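Local atomic coordinates of putative Nitroreductase (Anabaena variabilis ATCC 29413, PDB entry 3EO7), a protein that binds flavin mononucleotide and probably acts as an FMN-dependent oxidoreductase of the nitroreductase family. Residues A[99-111]-A[184-196]. Sequence-based numbering, arbitrary orientation.
Sequences AAPSAGGLYPAEV and RICLDTGHLLGNI. With FMN (flavin mononucleotide), chain B.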
loop_
_atom_site.group_PDB
_atom_site.type_symbol
_atom_site.label_atom_id
_atom_site.label_comp_id
_atom_site.label_asym_id
_atom_site.label_seq_id
_atom_site.Cartn_x
_atom_site.Cartn_y
_atom_site.Cartn_z
ATOM N N ALA A 99 -3.419 1.465 -12.175
ATOM C CA ALA A 99 -2.979 0.137 -11.755
ATOM C C ALA A 99 -3.134 -0.041 -10.245
ATOM O O ALA A 99 -3.342 -1.155 -9.760
ATOM C CB ALA A 99 -1.508 -0.113 -12.177
ATOM N N ALA A 100 -2.933 1.036 -9.489
ATOM C CA ALA A 100 -3.119 1.019 -8.051
ATOM C C ALA A 100 -4.485 1.665 -7.715
ATOM O O ALA A 100 -4.817 2.704 -8.285
ATOM C CB ALA A 100 -2.027 1.821 -7.343
ATOM N N PRO A 101 -5.252 1.037 -6.791
ATOM C CA PRO A 101 -6.507 1.620 -6.303
ATOM C C PRO A 101 -6.163 2.818 -5.423
ATOM O O PRO A 101 -5.013 2.994 -5.036
ATOM C CB PRO A 101 -7.138 0.497 -5.481
ATOM C CG PRO A 101 -5.930 -0.301 -4.989
ATOM C CD PRO A 101 -4.956 -0.262 -6.137
ATOM N N SER A 102 -7.147 3.655 -5.141
ATOM C CA SER A 102 -6.937 4.827 -4.282
ATOM C C SER A 102 -8.257 5.231 -3.670
ATOM O O SER A 102 -9.279 5.296 -4.386
ATOM C CB SER A 102 -6.405 6.020 -5.087
ATOM O OG SER A 102 -6.494 7.253 -4.377
ATOM N N ALA A 103 -8.237 5.474 -2.361
ATOM C CA ALA A 103 -9.450 5.933 -1.640
ATOM C C ALA A 103 -9.979 7.172 -2.346
ATOM O O ALA A 103 -9.265 8.159 -2.573
ATOM C CB ALA A 103 -9.110 6.232 -0.189
ATOM N N GLY A 104 -11.258 7.116 -2.727
ATOM C CA GLY A 104 -11.907 8.210 -3.421
ATOM C C GLY A 104 -11.469 8.449 -4.850
ATOM O O GLY A 104 -11.918 9.446 -5.480
ATOM N N GLY A 105 -10.601 7.595 -5.394
ATOM C CA GLY A 105 -10.046 7.829 -6.726
ATOM C C GLY A 105 -9.296 9.160 -6.750
ATOM O O GLY A 105 -9.379 9.906 -7.710
ATOM N N LEU A 106 -8.524 9.427 -5.711
ATOM C CA LEU A 106 -7.846 10.720 -5.519
ATOM C C LEU A 106 -6.350 10.754 -5.863
ATOM O O LEU A 106 -5.792 11.820 -6.136
ATOM C CB LEU A 106 -8.108 11.212 -4.085
ATOM C CG LEU A 106 -9.598 11.467 -3.791
ATOM C CD1 LEU A 106 -9.806 11.781 -2.302
ATOM C CD2 LEU A 106 -10.201 12.520 -4.714
ATOM N N TYR A 107 -5.697 9.598 -5.835
ATOM C CA TYR A 107 -4.304 9.445 -6.267
ATOM C C TYR A 107 -3.290 10.384 -5.627
ATOM O O TYR A 107 -2.563 11.098 -6.329
ATOM C CB TYR A 107 -4.195 9.473 -7.821
ATOM C CG TYR A 107 -5.179 8.509 -8.370
ATOM C CD1 TYR A 107 -4.994 7.143 -8.203
ATOM C CD2 TYR A 107 -6.367 8.949 -8.951
ATOM C CE1 TYR A 107 -5.951 6.221 -8.650
ATOM C CE2 TYR A 107 -7.316 8.040 -9.387
ATOM C CZ TYR A 107 -7.112 6.679 -9.228
ATOM O OH TYR A 107 -8.094 5.788 -9.621
ATOM N N PRO A 108 -3.190 10.337 -4.293
ATOM C CA PRO A 108 -2.198 11.155 -3.584
ATOM C C PRO A 108 -0.741 10.811 -3.944
ATOM O O PRO A 108 0.125 11.689 -3.902
ATOM C CB PRO A 108 -2.485 10.848 -2.093
ATOM C CG PRO A 108 -3.081 9.454 -2.121
ATOM C CD PRO A 108 -3.951 9.479 -3.366
ATOM N N ALA A 109 -0.468 9.570 -4.334
ATOM C CA ALA A 109 0.913 9.160 -4.605
ATOM C C ALA A 109 1.473 9.697 -5.915
ATOM O O ALA A 109 0.748 9.810 -6.918
ATOM C CB ALA A 109 1.050 7.609 -4.559
ATOM N N GLU A 110 2.756 10.074 -5.869
ATOM C CA GLU A 110 3.517 10.476 -7.045
ATOM C C GLU A 110 4.754 9.592 -7.073
ATOM O O GLU A 110 5.359 9.325 -6.024
ATOM C CB GLU A 110 3.978 11.962 -7.005
ATOM C CG GLU A 110 2.932 12.889 -7.485
ATOM C CD GLU A 110 2.678 12.766 -8.966
ATOM O OE1 GLU A 110 3.640 12.725 -9.797
ATOM O OE2 GLU A 110 1.489 12.778 -9.326
ATOM N N VAL A 111 5.105 9.156 -8.280
ATOM C CA VAL A 111 6.248 8.302 -8.505
ATOM C C VAL A 111 7.363 9.078 -9.168
ATOM O O VAL A 111 7.173 9.685 -10.233
ATOM C CB VAL A 111 5.858 7.076 -9.359
ATOM C CG1 VAL A 111 7.120 6.260 -9.786
ATOM C CG2 VAL A 111 4.827 6.184 -8.589
ATOM N N ARG A 184 -5.649 7.319 4.583
ATOM C CA ARG A 184 -5.928 6.932 3.199
ATOM C C ARG A 184 -4.688 7.070 2.300
ATOM O O ARG A 184 -4.422 6.204 1.461
ATOM C CB ARG A 184 -7.106 7.731 2.594
ATOM C CG ARG A 184 -8.361 7.777 3.454
ATOM C CD ARG A 184 -8.974 6.426 3.747
ATOM N NE ARG A 184 -10.312 6.657 4.290
ATOM C CZ ARG A 184 -10.585 6.983 5.549
ATOM N NH1 ARG A 184 -9.663 6.965 6.499
ATOM N NH2 ARG A 184 -11.834 7.271 5.878
ATOM N N ILE A 185 -3.934 8.146 2.473
ATOM C CA ILE A 185 -2.723 8.363 1.708
ATOM C C ILE A 185 -1.745 7.214 1.902
ATOM O O ILE A 185 -1.156 6.698 0.950
ATOM C CB ILE A 185 -2.048 9.680 2.165
ATOM C CG1 ILE A 185 -2.804 10.888 1.600
ATOM C CG2 ILE A 185 -0.564 9.756 1.699
ATOM C CD1 ILE A 185 -2.434 12.232 2.259
ATOM N N CYS A 186 -1.545 6.809 3.154
ATOM C CA CYS A 186 -0.587 5.735 3.430
ATOM C C CYS A 186 -1.073 4.386 2.898
ATOM O O CYS A 186 -0.278 3.614 2.372
ATOM C CB CYS A 186 -0.261 5.693 4.900
ATOM S SG CYS A 186 0.710 7.181 5.440
ATOM N N LEU A 187 -2.364 4.109 3.051
ATOM C CA LEU A 187 -2.972 2.883 2.472
ATOM C C LEU A 187 -2.800 2.876 0.961
ATOM O O LEU A 187 -2.376 1.862 0.394
ATOM C CB LEU A 187 -4.457 2.786 2.838
ATOM C CG LEU A 187 -4.673 2.544 4.340
ATOM C CD1 LEU A 187 -6.146 2.831 4.707
ATOM C CD2 LEU A 187 -4.258 1.122 4.689
ATOM N N ASP A 188 -3.193 3.973 0.308
ATOM C CA ASP A 188 -3.061 4.117 -1.155
ATOM C C ASP A 188 -1.608 3.831 -1.587
ATOM O O ASP A 188 -1.349 3.133 -2.574
ATOM C CB ASP A 188 -3.398 5.531 -1.626
ATOM C CG ASP A 188 -4.879 5.863 -1.592
ATOM O OD1 ASP A 188 -5.714 5.037 -1.143
ATOM O OD2 ASP A 188 -5.193 7.004 -2.011
ATOM N N THR A 189 -0.681 4.430 -0.852
ATOM C CA THR A 189 0.725 4.264 -1.140
ATOM C C THR A 189 1.132 2.812 -0.968
ATOM O O THR A 189 1.833 2.289 -1.811
ATOM C CB THR A 189 1.565 5.209 -0.312
ATOM O OG1 THR A 189 1.226 6.572 -0.652
ATOM C CG2 THR A 189 3.057 4.956 -0.534
ATOM N N GLY A 190 0.663 2.134 0.092
ATOM C CA GLY A 190 0.957 0.725 0.288
ATOM C C GLY A 190 0.501 -0.139 -0.875
ATOM O O GLY A 190 1.211 -1.046 -1.270
ATOM N N HIS A 191 -0.664 0.172 -1.444
ATOM C CA HIS A 191 -1.158 -0.558 -2.616
ATOM C C HIS A 191 -0.173 -0.405 -3.778
ATOM O O HIS A 191 0.156 -1.394 -4.471
ATOM C CB HIS A 191 -2.569 -0.102 -3.049
ATOM C CG HIS A 191 -3.692 -0.725 -2.267
ATOM N ND1 HIS A 191 -4.270 -1.918 -2.631
ATOM C CD2 HIS A 191 -4.317 -0.336 -1.126
ATOM C CE1 HIS A 191 -5.232 -2.222 -1.756
ATOM N NE2 HIS A 191 -5.289 -1.275 -0.842
ATOM N N LEU A 192 0.285 0.819 -4.007
ATOM C CA LEU A 192 1.303 1.067 -5.037
ATOM C C LEU A 192 2.595 0.293 -4.762
ATOM O O LEU A 192 3.194 -0.276 -5.678
ATOM C CB LEU A 192 1.555 2.567 -5.131
ATOM C CG LEU A 192 2.734 3.010 -6.000
ATOM C CD1 LEU A 192 2.574 2.500 -7.433
ATOM C CD2 LEU A 192 2.735 4.562 -5.956
ATOM N N LEU A 193 3.034 0.257 -3.504
ATOM C CA LEU A 193 4.203 -0.540 -3.139
ATOM C C LEU A 193 4.028 -2.011 -3.486
ATOM O O LEU A 193 4.989 -2.643 -3.943
ATOM C CB LEU A 193 4.546 -0.417 -1.651
ATOM C CG LEU A 193 4.913 0.982 -1.090
ATOM C CD1 LEU A 193 5.357 0.825 0.383
ATOM C CD2 LEU A 193 5.992 1.664 -1.944
ATOM N N GLY A 194 2.820 -2.560 -3.250
ATOM C CA GLY A 194 2.515 -3.954 -3.656
ATOM C C GLY A 194 2.671 -4.111 -5.172
ATOM O O GLY A 194 3.251 -5.100 -5.658
ATOM N N ASN A 195 2.197 -3.149 -5.952
ATOM C CA ASN A 195 2.390 -3.258 -7.418
ATOM C C ASN A 195 3.858 -3.170 -7.798
ATOM O O ASN A 195 4.315 -3.867 -8.704
ATOM C CB ASN A 195 1.664 -2.167 -8.203
ATOM C CG ASN A 195 0.201 -2.390 -8.321
ATOM O OD1 ASN A 195 -0.333 -3.482 -8.014
ATOM N ND2 ASN A 195 -0.493 -1.357 -8.756
ATOM N N ILE A 196 4.590 -2.276 -7.152
ATOM C CA ILE A 196 6.016 -2.132 -7.463
ATOM C C ILE A 196 6.760 -3.450 -7.261
ATOM O O ILE A 196 7.534 -3.861 -8.135
ATOM C CB ILE A 196 6.648 -0.978 -6.702
ATOM C CG1 ILE A 196 6.086 0.343 -7.209
ATOM C CG2 ILE A 196 8.235 -0.957 -6.828
ATOM C CD1 ILE A 196 6.515 1.533 -6.348
HETATM N N1 FMN B . -14.313 1.645 -2.573
HETATM C C2 FMN B . -15.563 1.714 -1.980
HETATM O O2 FMN B . -16.581 1.506 -2.630
HETATM N N3 FMN B . -15.749 2.044 -0.664
HETATM C C4 FMN B . -14.708 2.370 0.152
HETATM O O4 FMN B . -14.921 2.477 1.374
HETATM C C4A FMN B . -13.430 2.309 -0.401
HETATM N N5 FMN B . -12.336 2.678 0.358
HETATM C C5A FMN B . -11.039 2.529 -0.174
HETATM C C6 FMN B . -9.906 2.777 0.592
HETATM C C7 FMN B . -8.623 2.653 0.061
HETATM C C7M FMN B . -7.393 2.815 0.967
HETATM C C8 FMN B . -8.457 2.268 -1.264
HETATM C C8M FMN B . -7.099 1.929 -1.841
HETATM C C9 FMN B . -9.586 2.004 -2.062
HETATM C C9A FMN B . -10.874 2.134 -1.515
HETATM N N10 FMN B . -11.994 1.884 -2.299
HETATM C C10 FMN B . -13.248 1.953 -1.753
HETATM C "C1'" FMN B . -11.887 1.701 -3.799
HETATM C "C2'" FMN B . -11.658 2.997 -4.550
HETATM O "O2'" FMN B . -12.910 3.705 -4.688
HETATM C "C3'" FMN B . -11.036 2.685 -5.909
HETATM O "O3'" FMN B . -9.715 2.163 -5.735
HETATM C "C4'" FMN B . -11.032 3.877 -6.884
HETATM O "O4'" FMN B . -12.390 4.305 -7.186
HETATM C "C5'" FMN B . -10.303 3.506 -8.162
HETATM O "O5'" FMN B . -10.886 2.403 -8.801
HETATM P P FMN B . -10.075 1.078 -9.102
HETATM O O1P FMN B . -9.672 0.466 -7.765
HETATM O O2P FMN B . -11.053 0.195 -9.867
HETATM O O3P FMN B . -8.868 1.398 -9.935
HETATM O O HOH W 1 -2.499 4.394 -4.878
HETATM O O HOH W 2 -6.958 8.948 -1.163
#
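In the flavin pocket of this nitroreductase-family fold, the loop of residues 99-108, which leads into strand 109-115, is joined to helix 181-202 around one buried carboxylate, D188, a worked example of how one acidic side chain can tie a cofactor-binding loop to a helix. Its two oxygens divide the work. D188 OD1 accepts the backbone N of A103 on its syn side at 2.8 Å, in a nearly straight bond (172°), while D188 OD2 is approached from above the carboxylate plane by S102 OG at 2.7 Å. With chi1 at 166°, the serine hydroxyl swings away from its own backbone N to reach D188, and S102 OG also accepts the backbone N of Y107, which ties the turn back on itself. The backbone N of S102 donates to FMN O3' at 3.0 Å. A water adds a further bond to D188 OD2 and bridges it to A103 O.

One turn on from D188, P101 crosses H191 at about a right angle, its CG lying over one imidazole face in a CH-pi contact 3.7 Å from the centroid; Q465 and Y503 hold the two ring nitrogens. Farther along, A109 CB and V111 CG2 meet L192 CD2, and P108 CB packs on I185 CG1, joining the start of the strand to the helix. At the other end of the loop, N195 ND2 donates to A99 O at 3.0 Å, coming from above the carbonyl plane, while Q465 engages N195 OD1. Beside the flavin, A103 CB touches both R184 CB, at 3.7 Å, and FMN C7, at 3.6 Å.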